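Local coordinates for protein lysozyme, putative (Bacillus anthracis, PDB 2WAG) that probably hydrolyses the glycan strands of bacterial cell-wall peptidoglycan as a family GH25 lysozyme, with a proposed neighbouring-group mechanism that retains anomeric configuration, at residues A[20-32]-A[53-66]. Residues are numbered along the deposited sequence; the frame is centred on the assembly and turned at random. Where two conformers were deposited one is given.
Sequences DVASYQGDIDWRE and DKYFSKNWTNANKT
Trp30 and Asn59 illustrate how a buried indole is fixed by its single polar atom and its faces together. The indole NE1 donates to Asn59 OD1 at 3.1 Å, with the acceptor close to the ring plane and the amide plane turned 79° from it. With CG beside its backbone N (chi1 -71°), Trp30 presents one face to Ala63, whose CB sits over the six-membered ring in a CH-pi contact, 3.7 Å from the centroid. In one of its two modelled conformers, Ile28 CG2 lies over the opposite face. Asn62 CB approaches Trp30 CD1 obliquely, and Thr66 CG2 reaches Trp30 CB.

At the other end of the contact, Asp53 holds the backbone of Ser23. Its OD1 takes the Ser23 N-H at 2.8 Å through the syn lone pair, while OD2 accepts from Tyr55 N in an Asx turn just ahead of the helix. One carboxylate thus ties the 20-32 segment to the start of helix 56-64. The carbonyl oxygens of Ser23 and Gly26 approach the Tyr55 ring obliquely, near CD2, with Lys58 NZ over the centre of one face; the same NZ makes a long salt bridge of 3.6 Å to Asp27 OD1 in one of the two conformers modelled for Asp27.

Water completes the middle. One molecule joins Ala22 O and Gly26 O to Asn59 ND2, and a second gives a proton to Asn59 OD1 at 2.7 Å, so both ends of the amide are engaged and its rotation is well defined. Toward the sheet, Asn59 packs on Ile43 and Trp30 on Ala41, both of strand 40-47, which pairs in parallel with strand 17-21. The loop following one barrel strand and the helix 30-34 it enters are thereby packed against the next helix, 56-64, on the outer layer of the GH25 TIM-barrel-like fold.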
ATOM      1  N   ASP A  20      13.239  -1.804  -3.393  1.00  7.19           N
ATOM      2  CA  ASP A  20      12.743  -2.039  -4.749  1.00  7.08           C
ATOM      3  C   ASP A  20      11.981  -0.793  -5.139  1.00  6.94           C
ATOM      4  O   ASP A  20      11.329  -0.193  -4.286  1.00  8.16           O
ATOM      5  CB  ASP A  20      11.912  -3.331  -4.894  1.00  8.31           C
ATOM      6  CG  ASP A  20      10.643  -3.299  -4.121  1.00  7.87           C
ATOM      7  OD1 ASP A  20      10.676  -3.771  -2.989  1.00  9.00           O
ATOM      8  OD2 ASP A  20       9.628  -2.816  -4.645  1.00  9.77           O
ATOM      9  N   VAL A  21      12.124  -0.383  -6.393  1.00  7.32           N
ATOM     10  CA  VAL A  21      11.537   0.860  -6.862  1.00  8.07           C
ATOM     11  C   VAL A  21      10.987   0.726  -8.268  1.00  7.68           C
ATOM     12  O   VAL A  21      11.409  -0.152  -9.040  1.00  7.88           O
ATOM     13  CB  VAL A  21      12.567   2.037  -6.861  1.00  8.00           C
ATOM     14  CG1 VAL A  21      13.148   2.257  -5.471  1.00  9.40           C
ATOM     15  CG2 VAL A  21      13.658   1.812  -7.903  1.00 10.01           C
ATOM     16  N   ALA A  22      10.066   1.628  -8.594  1.00  7.48           N
ATOM     17  CA  ALA A  22       9.547   1.816  -9.943  1.00  8.05           C
ATOM     18  C   ALA A  22       9.494   3.315 -10.184  1.00  8.96           C
ATOM     19  O   ALA A  22       9.935   4.115  -9.333  1.00  8.77           O
ATOM     20  CB  ALA A  22       8.163   1.182 -10.081  1.00  8.05           C
ATOM     21  N   SER A  23       8.949   3.722 -11.327  1.00  9.24           N
ATOM     22  CA  SER A  23       8.937   5.148 -11.634  1.00 10.02           C
ATOM     23  C   SER A  23       8.173   5.964 -10.594  1.00  9.79           C
ATOM     24  O   SER A  23       8.467   7.141 -10.415  1.00 10.82           O
ATOM     25  CB  SER A  23       8.350   5.396 -13.025  1.00 10.95           C
ATOM     26  OG  SER A  23       7.002   4.963 -13.077  1.00 11.68           O
ATOM     27  N   TYR A  24       7.216   5.336  -9.902  1.00  9.67           N
ATOM     28  CA  TYR A  24       6.357   6.046  -8.928  1.00 10.00           C
ATOM     29  C   TYR A  24       7.153   6.571  -7.753  1.00  9.89           C
ATOM     30  O   TYR A  24       6.663   7.434  -7.041  1.00 11.12           O
ATOM     31  CB  TYR A  24       5.156   5.152  -8.503  1.00 10.66           C
ATOM     32  CG  TYR A  24       4.609   4.522  -9.753  1.00 10.55           C
ATOM     33  CD1 TYR A  24       4.116   5.323 -10.794  1.00 12.95           C
ATOM     34  CD2 TYR A  24       4.746   3.168  -9.986  1.00 11.18           C
ATOM     35  CE1 TYR A  24       3.724   4.770 -11.989  1.00 13.75           C
ATOM     36  CE2 TYR A  24       4.340   2.612 -11.179  1.00 12.13           C
ATOM     37  CZ  TYR A  24       3.850   3.416 -12.178  1.00 12.71           C
ATOM     38  OH  TYR A  24       3.486   2.843 -13.374  1.00 15.42           O
ATOM     39  N   GLN A  25       8.357   6.042  -7.530  1.00  9.51           N
ATOM     40  CA  GLN A  25       9.232   6.543  -6.476  1.00  9.50           C
ATOM     41  C   GLN A  25       9.978   7.817  -6.898  1.00 10.75           C
ATOM     42  O   GLN A  25      10.740   8.380  -6.107  1.00 13.17           O
ATOM     43  CB  GLN A  25      10.214   5.453  -6.010  1.00  9.20           C
ATOM     44  CG  GLN A  25       9.597   4.485  -5.012  1.00  8.31           C
ATOM     45  CD  GLN A  25       8.377   3.772  -5.559  1.00  8.48           C
ATOM     46  OE1 GLN A  25       8.444   3.101  -6.604  1.00  8.92           O
ATOM     47  NE2 GLN A  25       7.228   3.934  -4.877  1.00  9.20           N
ATOM     48  N   GLY A  26       9.800   8.248  -8.148  1.00 11.16           N
ATOM     49  CA  GLY A  26      10.374   9.527  -8.591  1.00 12.59           C
ATOM     50  C   GLY A  26      11.879   9.468  -8.776  1.00 12.90           C
ATOM     51  O   GLY A  26      12.446   8.414  -9.076  1.00 13.04           O
ATOM     52  N   ASP A  27      12.520  10.621  -8.632  1.00 13.87           N
ATOM     53  CA  ASP A  27      13.958  10.772  -8.813  0.50 14.75           C
ATOM     54  C   ASP A  27      14.681  10.251  -7.571  1.00 14.96           C
ATOM     55  O   ASP A  27      14.568  10.824  -6.490  1.00 17.68           O
ATOM     56  CB  ASP A  27      14.266  12.261  -9.028  0.50 15.73           C
ATOM     57  CG  ASP A  27      15.668  12.511  -9.550  0.50 17.09           C
ATOM     58  OD1 ASP A  27      16.405  11.549  -9.835  0.50 19.42           O
ATOM     59  OD2 ASP A  27      16.037  13.697  -9.693  0.50 19.39           O
ATOM     60  N   ILE A  28      15.429   9.175  -7.732  1.00 13.41           N
ATOM     61  CA  ILE A  28      16.114   8.569  -6.610  0.50 13.17           C
ATOM     62  C   ILE A  28      17.573   8.975  -6.575  1.00 13.15           C
ATOM     63  O   ILE A  28      18.268   8.940  -7.594  1.00 13.37           O
ATOM     64  CB  ILE A  28      16.018   7.051  -6.694  0.50 12.61           C
ATOM     65  CG1 ILE A  28      14.566   6.609  -6.527  0.50 13.45           C
ATOM     66  CG2 ILE A  28      16.923   6.398  -5.658  0.50 12.29           C
ATOM     67  CD1 ILE A  28      14.319   5.260  -7.093  0.50 13.64           C
ATOM     68  N   ASP A  29      18.028   9.379  -5.392  1.00 13.25           N
ATOM     69  CA  ASP A  29      19.425   9.688  -5.175  1.00 13.43           C
ATOM     70  C   ASP A  29      20.067   8.385  -4.693  1.00 12.20           C
ATOM     71  O   ASP A  29      20.008   8.040  -3.508  1.00 12.03           O
ATOM     72  CB  ASP A  29      19.560  10.784  -4.114  1.00 14.57           C
ATOM     73  CG  ASP A  29      21.008  11.184  -3.857  1.00 17.92           C
ATOM     74  OD1 ASP A  29      21.931  10.420  -4.188  1.00 19.09           O
ATOM     75  OD2 ASP A  29      21.225  12.297  -3.321  1.00 23.63           O
ATOM     76  N   TRP A  30      20.657   7.645  -5.623  1.00 11.30           N
ATOM     77  CA  TRP A  30      21.169   6.314  -5.306  1.00 10.38           C
ATOM     78  C   TRP A  30      22.345   6.370  -4.347  1.00 10.80           C
ATOM     79  O   TRP A  30      22.488   5.500  -3.484  1.00 11.05           O
ATOM     80  CB  TRP A  30      21.532   5.556  -6.597  1.00 11.18           C
ATOM     81  CG  TRP A  30      20.283   5.171  -7.335  1.00 10.34           C
ATOM     82  CD1 TRP A  30      19.693   5.816  -8.383  1.00 12.11           C
ATOM     83  CD2 TRP A  30      19.424   4.082  -7.000  1.00 10.04           C
ATOM     84  NE1 TRP A  30      18.523   5.168  -8.737  1.00 11.86           N
ATOM     85  CE2 TRP A  30      18.345   4.095  -7.905  1.00 10.56           C
ATOM     86  CE3 TRP A  30      19.467   3.094  -6.016  1.00 11.30           C
ATOM     87  CZ2 TRP A  30      17.310   3.153  -7.846  1.00 10.57           C
ATOM     88  CZ3 TRP A  30      18.442   2.162  -5.959  1.00 11.59           C
ATOM     89  CH2 TRP A  30      17.381   2.195  -6.865  1.00 12.30           C
ATOM     90  N   ARG A  31      23.167   7.406  -4.458  1.00 12.04           N
ATOM     91  CA  ARG A  31      24.280   7.543  -3.524  0.50 12.21           C
ATOM     92  C   ARG A  31      23.777   7.740  -2.089  1.00 11.88           C
ATOM     93  O   ARG A  31      24.384   7.257  -1.133  1.00 11.63           O
ATOM     94  CB  ARG A  31      25.230   8.671  -3.948  0.50 13.25           C
ATOM     95  CG  ARG A  31      24.593   9.791  -4.770  0.50 16.78           C
ATOM     96  CD  ARG A  31      24.525   9.485  -6.287  0.50 20.01           C
ATOM     97  NE  ARG A  31      23.170   9.209  -6.762  0.50 19.41           N
ATOM     98  CZ  ARG A  31      22.801   9.138  -8.048  1.00 19.32           C
ATOM     99  NH1 ARG A  31      23.698   9.264  -9.022  1.00 26.77           N
ATOM    100  NH2 ARG A  31      21.543   8.868  -8.356  1.00 17.99           N
ATOM    101  N   GLU A  32      22.660   8.443  -1.936  1.00 11.42           N
ATOM    102  CA  GLU A  32      22.085   8.644  -0.621  1.00 11.61           C
ATOM    103  C   GLU A  32      21.509   7.361  -0.035  1.00 10.79           C
ATOM    104  O   GLU A  32      21.634   7.099   1.173  1.00 11.18           O
ATOM    105  CB  GLU A  32      21.037   9.751  -0.647  1.00 13.41           C
ATOM    106  CG  GLU A  32      20.744  10.307   0.736  1.00 16.37           C
ATOM    107  CD  GLU A  32      21.924  11.061   1.376  1.00 20.16           C
ATOM    108  OE1 GLU A  32      22.915  11.382   0.699  1.00 22.22           O
ATOM    109  OE2 GLU A  32      21.856  11.330   2.591  1.00 25.53           O
ATOM    110  N   ASP A  53       9.048   0.667 -17.827  1.00  8.99           N
ATOM    111  CA  ASP A  53       9.008   1.681 -16.775  1.00  9.32           C
ATOM    112  C   ASP A  53       9.829   2.902 -17.212  1.00 10.03           C
ATOM    113  O   ASP A  53      10.952   2.756 -17.709  1.00  9.97           O
ATOM    114  CB  ASP A  53       9.516   1.071 -15.460  1.00  9.46           C
ATOM    115  CG  ASP A  53       9.489   2.061 -14.310  1.00 10.02           C
ATOM    116  OD1 ASP A  53       8.557   1.953 -13.470  1.00 10.21           O
ATOM    117  OD2 ASP A  53      10.381   2.942 -14.251  1.00 10.09           O
ATOM    118  N   LYS A  54       9.279   4.099 -17.033  1.00 11.37           N
ATOM    119  CA  LYS A  54       9.918   5.274 -17.607  1.00 12.36           C
ATOM    120  C   LYS A  54      11.243   5.633 -16.960  1.00 11.98           C
ATOM    121  O   LYS A  54      12.037   6.352 -17.559  1.00 12.99           O
ATOM    122  CB  LYS A  54       8.977   6.477 -17.598  1.00 14.79           C
ATOM    123  CG  LYS A  54       8.714   7.058 -16.251  1.00 18.00           C
ATOM    124  CD  LYS A  54       7.955   8.387 -16.378  1.00 21.43           C
ATOM    125  CE  LYS A  54       7.637   8.984 -15.017  1.00 24.25           C
ATOM    126  NZ  LYS A  54       6.953  10.309 -15.159  1.00 27.46           N
ATOM    127  N   TYR A  55      11.503   5.126 -15.755  1.00 11.40           N
ATOM    128  CA  TYR A  55      12.758   5.439 -15.087  1.00 11.57           C
ATOM    129  C   TYR A  55      13.697   4.238 -15.024  1.00 10.52           C
ATOM    130  O   TYR A  55      14.752   4.326 -14.398  1.00 10.70           O
ATOM    131  CB  TYR A  55      12.542   6.000 -13.673  1.00 12.84           C
ATOM    132  CG  TYR A  55      11.973   7.405 -13.651  1.00 15.01           C
ATOM    133  CD1 TYR A  55      12.074   8.258 -14.760  1.00 17.87           C
ATOM    134  CD2 TYR A  55      11.337   7.883 -12.529  1.00 18.16           C
ATOM    135  CE1 TYR A  55      11.529   9.541 -14.745  1.00 19.30           C
ATOM    136  CE2 TYR A  55      10.809   9.168 -12.497  1.00 19.18           C
ATOM    137  CZ  TYR A  55      10.899   9.980 -13.590  1.00 20.38           C
ATOM    138  OH  TYR A  55      10.352  11.249 -13.496  1.00 23.52           O
ATOM    139  N   PHE A  56      13.360   3.134 -15.703  1.00  9.88           N
ATOM    140  CA  PHE A  56      14.248   1.970 -15.614  1.00  9.70           C
ATOM    141  C   PHE A  56      15.683   2.267 -16.069  1.00 10.41           C
ATOM    142  O   PHE A  56      16.648   1.954 -15.378  1.00 10.29           O
ATOM    143  CB  PHE A  56      13.733   0.765 -16.402  1.00  9.78           C
ATOM    144  CG  PHE A  56      14.762  -0.329 -16.447  1.00  9.53           C
ATOM    145  CD1 PHE A  56      15.104  -1.002 -15.275  1.00 10.44           C
ATOM    146  CD2 PHE A  56      15.483  -0.598 -17.597  1.00 11.07           C
ATOM    147  CE1 PHE A  56      16.108  -1.974 -15.258  1.00 11.30           C
ATOM    148  CE2 PHE A  56      16.499  -1.567 -17.582  1.00 12.46           C
ATOM    149  CZ  PHE A  56      16.808  -2.247 -16.417  1.00 11.67           C
ATOM    150  N   SER A  57      15.801   2.872 -17.243  0.50 10.53           N
ATOM    151  CA  SER A  57      17.115   3.114 -17.818  0.50 11.87           C
ATOM    152  C   SER A  57      17.959   3.949 -16.867  0.50 12.02           C
ATOM    153  O   SER A  57      19.091   3.587 -16.554  0.50 12.56           O
ATOM    154  CB  SER A  57      16.996   3.806 -19.174  0.50 12.56           C
ATOM    155  OG  SER A  57      18.253   3.797 -19.833  0.50 15.68           O
ATOM    156  N   LYS A  58      17.388   5.057 -16.407  1.00 12.09           N
ATOM    157  CA  LYS A  58      18.073   5.989 -15.510  1.00 13.04           C
ATOM    158  C   LYS A  58      18.424   5.313 -14.182  1.00 12.02           C
ATOM    159  O   LYS A  58      19.548   5.442 -13.682  1.00 12.34           O
ATOM    160  CB  LYS A  58      17.201   7.237 -15.291  1.00 15.69           C
ATOM    161  CG  LYS A  58      17.642   8.157 -14.154  1.00 19.48           C
ATOM    162  CD  LYS A  58      16.752   9.399 -14.019  1.00 25.30           C
ATOM    163  CE  LYS A  58      15.360   9.064 -13.498  1.00 28.12           C
ATOM    164  NZ  LYS A  58      14.782  10.230 -12.757  1.00 31.70           N
ATOM    165  N   ASN A  59      17.461   4.591 -13.603  1.00 10.74           N
ATOM    166  CA  ASN A  59      17.719   3.927 -12.334  1.00 10.31           C
ATOM    167  C   ASN A  59      18.793   2.857 -12.468  1.00  9.57           C
ATOM    168  O   ASN A  59      19.663   2.717 -11.605  1.00 10.23           O
ATOM    169  CB  ASN A  59      16.449   3.306 -11.770  1.00 10.30           C
ATOM    170  CG  ASN A  59      15.551   4.322 -11.077  1.00  9.84           C
ATOM    171  OD1 ASN A  59      16.035   5.301 -10.497  1.00 11.66           O
ATOM    172  ND2 ASN A  59      14.242   4.084 -11.123  1.00  9.97           N
ATOM    173  N   TRP A  60      18.727   2.081 -13.548  1.00 10.63           N
ATOM    174  CA  TRP A  60      19.724   1.038 -13.743  1.00 10.79           C
ATOM    175  C   TRP A  60      21.123   1.634 -13.830  1.00 11.76           C
ATOM    176  O   TRP A  60      22.050   1.180 -13.161  1.00 12.15           O
ATOM    177  CB  TRP A  60      19.393   0.260 -15.016  1.00 11.12           C
ATOM    178  CG  TRP A  60      20.335  -0.859 -15.334  1.00 11.16           C
ATOM    179  CD1 TRP A  60      21.355  -0.832 -16.236  1.00 13.59           C
ATOM    180  CD2 TRP A  60      20.319  -2.181 -14.781  1.00 11.94           C
ATOM    181  NE1 TRP A  60      21.988  -2.046 -16.270  1.00 14.21           N
ATOM    182  CE2 TRP A  60      21.369  -2.902 -15.396  1.00 12.86           C
ATOM    183  CE3 TRP A  60      19.529  -2.824 -13.823  1.00 13.38           C
ATOM    184  CZ2 TRP A  60      21.655  -4.235 -15.078  1.00 15.80           C
ATOM    185  CZ3 TRP A  60      19.804  -4.155 -13.509  1.00 14.72           C
ATOM    186  CH2 TRP A  60      20.861  -4.846 -14.136  1.00 16.53           C
ATOM    187  N   THR A  61      21.265   2.671 -14.639  1.00 12.32           N
ATOM    188  CA  THR A  61      22.571   3.297 -14.797  1.00 13.98           C
ATOM    189  C   THR A  61      23.045   3.862 -13.455  1.00 13.33           C
ATOM    190  O   THR A  61      24.176   3.627 -13.028  1.00 13.79           O
ATOM    191  CB  THR A  61      22.496   4.423 -15.822  1.00 14.57           C
ATOM    192  OG1 THR A  61      22.146   3.864 -17.096  1.00 17.01           O
ATOM    193  CG2 THR A  61      23.838   5.146 -15.912  1.00 16.63           C
ATOM    194  N   ASN A  62      22.184   4.601 -12.772  1.00 12.59           N
ATOM    195  CA  ASN A  62      22.647   5.298 -11.569  1.00 12.75           C
ATOM    196  C   ASN A  62      22.901   4.333 -10.423  1.00 11.95           C
ATOM    197  O   ASN A  62      23.887   4.475  -9.683  1.00 12.70           O
ATOM    198  CB  ASN A  62      21.665   6.385 -11.143  1.00 13.25           C
ATOM    199  CG  ASN A  62      21.618   7.544 -12.132  1.00 14.99           C
ATOM    200  OD1 ASN A  62      22.530   7.695 -12.949  1.00 18.45           O
ATOM    201  ND2 ASN A  62      20.570   8.365 -12.064  1.00 17.26           N
ATOM    202  N   ALA A  63      22.037   3.330 -10.265  1.00 11.19           N
ATOM    203  CA  ALA A  63      22.240   2.403  -9.161  1.00 11.03           C
ATOM    204  C   ALA A  63      23.521   1.604  -9.366  1.00 11.23           C
ATOM    205  O   ALA A  63      24.248   1.316  -8.431  1.00 11.55           O
ATOM    206  CB  ALA A  63      21.035   1.476  -9.006  1.00 10.80           C
ATOM    207  N   ASN A  64      23.817   1.266 -10.615  1.00 11.80           N
ATOM    208  CA  ASN A  64      25.008   0.473 -10.911  1.00 12.12           C
ATOM    209  C   ASN A  64      26.312   1.240 -10.725  1.00 13.53           C
ATOM    210  O   ASN A  64      27.371   0.617 -10.661  1.00 15.16           O
ATOM    211  CB  ASN A  64      24.929  -0.169 -12.311  1.00 12.62           C
ATOM    212  CG  ASN A  64      24.090  -1.432 -12.309  1.00 12.03           C
ATOM    213  OD1 ASN A  64      22.955  -1.455 -12.817  1.00 17.24           O
ATOM    214  ND2 ASN A  64      24.611  -2.464 -11.721  1.00 14.44           N
ATOM    215  N   LYS A  65      26.234   2.567 -10.627  1.00 13.96           N
ATOM    216  CA  LYS A  65      27.437   3.371 -10.314  1.00 14.70           C
ATOM    217  C   LYS A  65      27.840   3.248  -8.847  1.00 14.19           C
ATOM    218  O   LYS A  65      28.971   3.585  -8.478  1.00 15.92           O
ATOM    219  CB  LYS A  65      27.239   4.845 -10.672  1.00 15.26           C
ATOM    220  CG  LYS A  65      27.209   5.109 -12.165  1.00 18.61           C
ATOM    221  CD  LYS A  65      26.891   6.560 -12.485  1.00 25.02           C
ATOM    222  CE  LYS A  65      26.772   6.751 -13.996  1.00 27.87           C
ATOM    223  NZ  LYS A  65      26.758   8.178 -14.417  1.00 31.64           N
ATOM    224  N   THR A  66      26.908   2.809  -8.005  1.00 13.02           N
ATOM    225  CA  THR A  66      27.193   2.621  -6.584  1.00 12.32           C
ATOM    226  C   THR A  66      27.802   1.240  -6.353  1.00 12.35           C
ATOM    227  O   THR A  66      27.993   0.464  -7.306  1.00 14.08           O
ATOM    228  CB  THR A  66      25.906   2.755  -5.713  1.00 11.55           C
ATOM    229  OG1 THR A  66      25.099   1.579  -5.845  1.00 11.06           O
ATOM    230  CG2 THR A  66      25.088   4.017  -6.071  1.00 13.03           C
TER
HETATM  231  O   HOH W   1      12.191   5.693  -9.756  1.00 12.95           O
HETATM  232  O   HOH W   2       6.694   4.152 -15.689  1.00 14.03           O
HETATM  233  O   HOH W   3       5.932   1.288 -14.010  1.00 11.65           O
HETATM  234  O   HOH W   4      15.088   7.829 -10.379  1.00 15.71           O
HETATM  235  O   HOH W   5      18.234   8.020 -10.261  1.00 18.94           O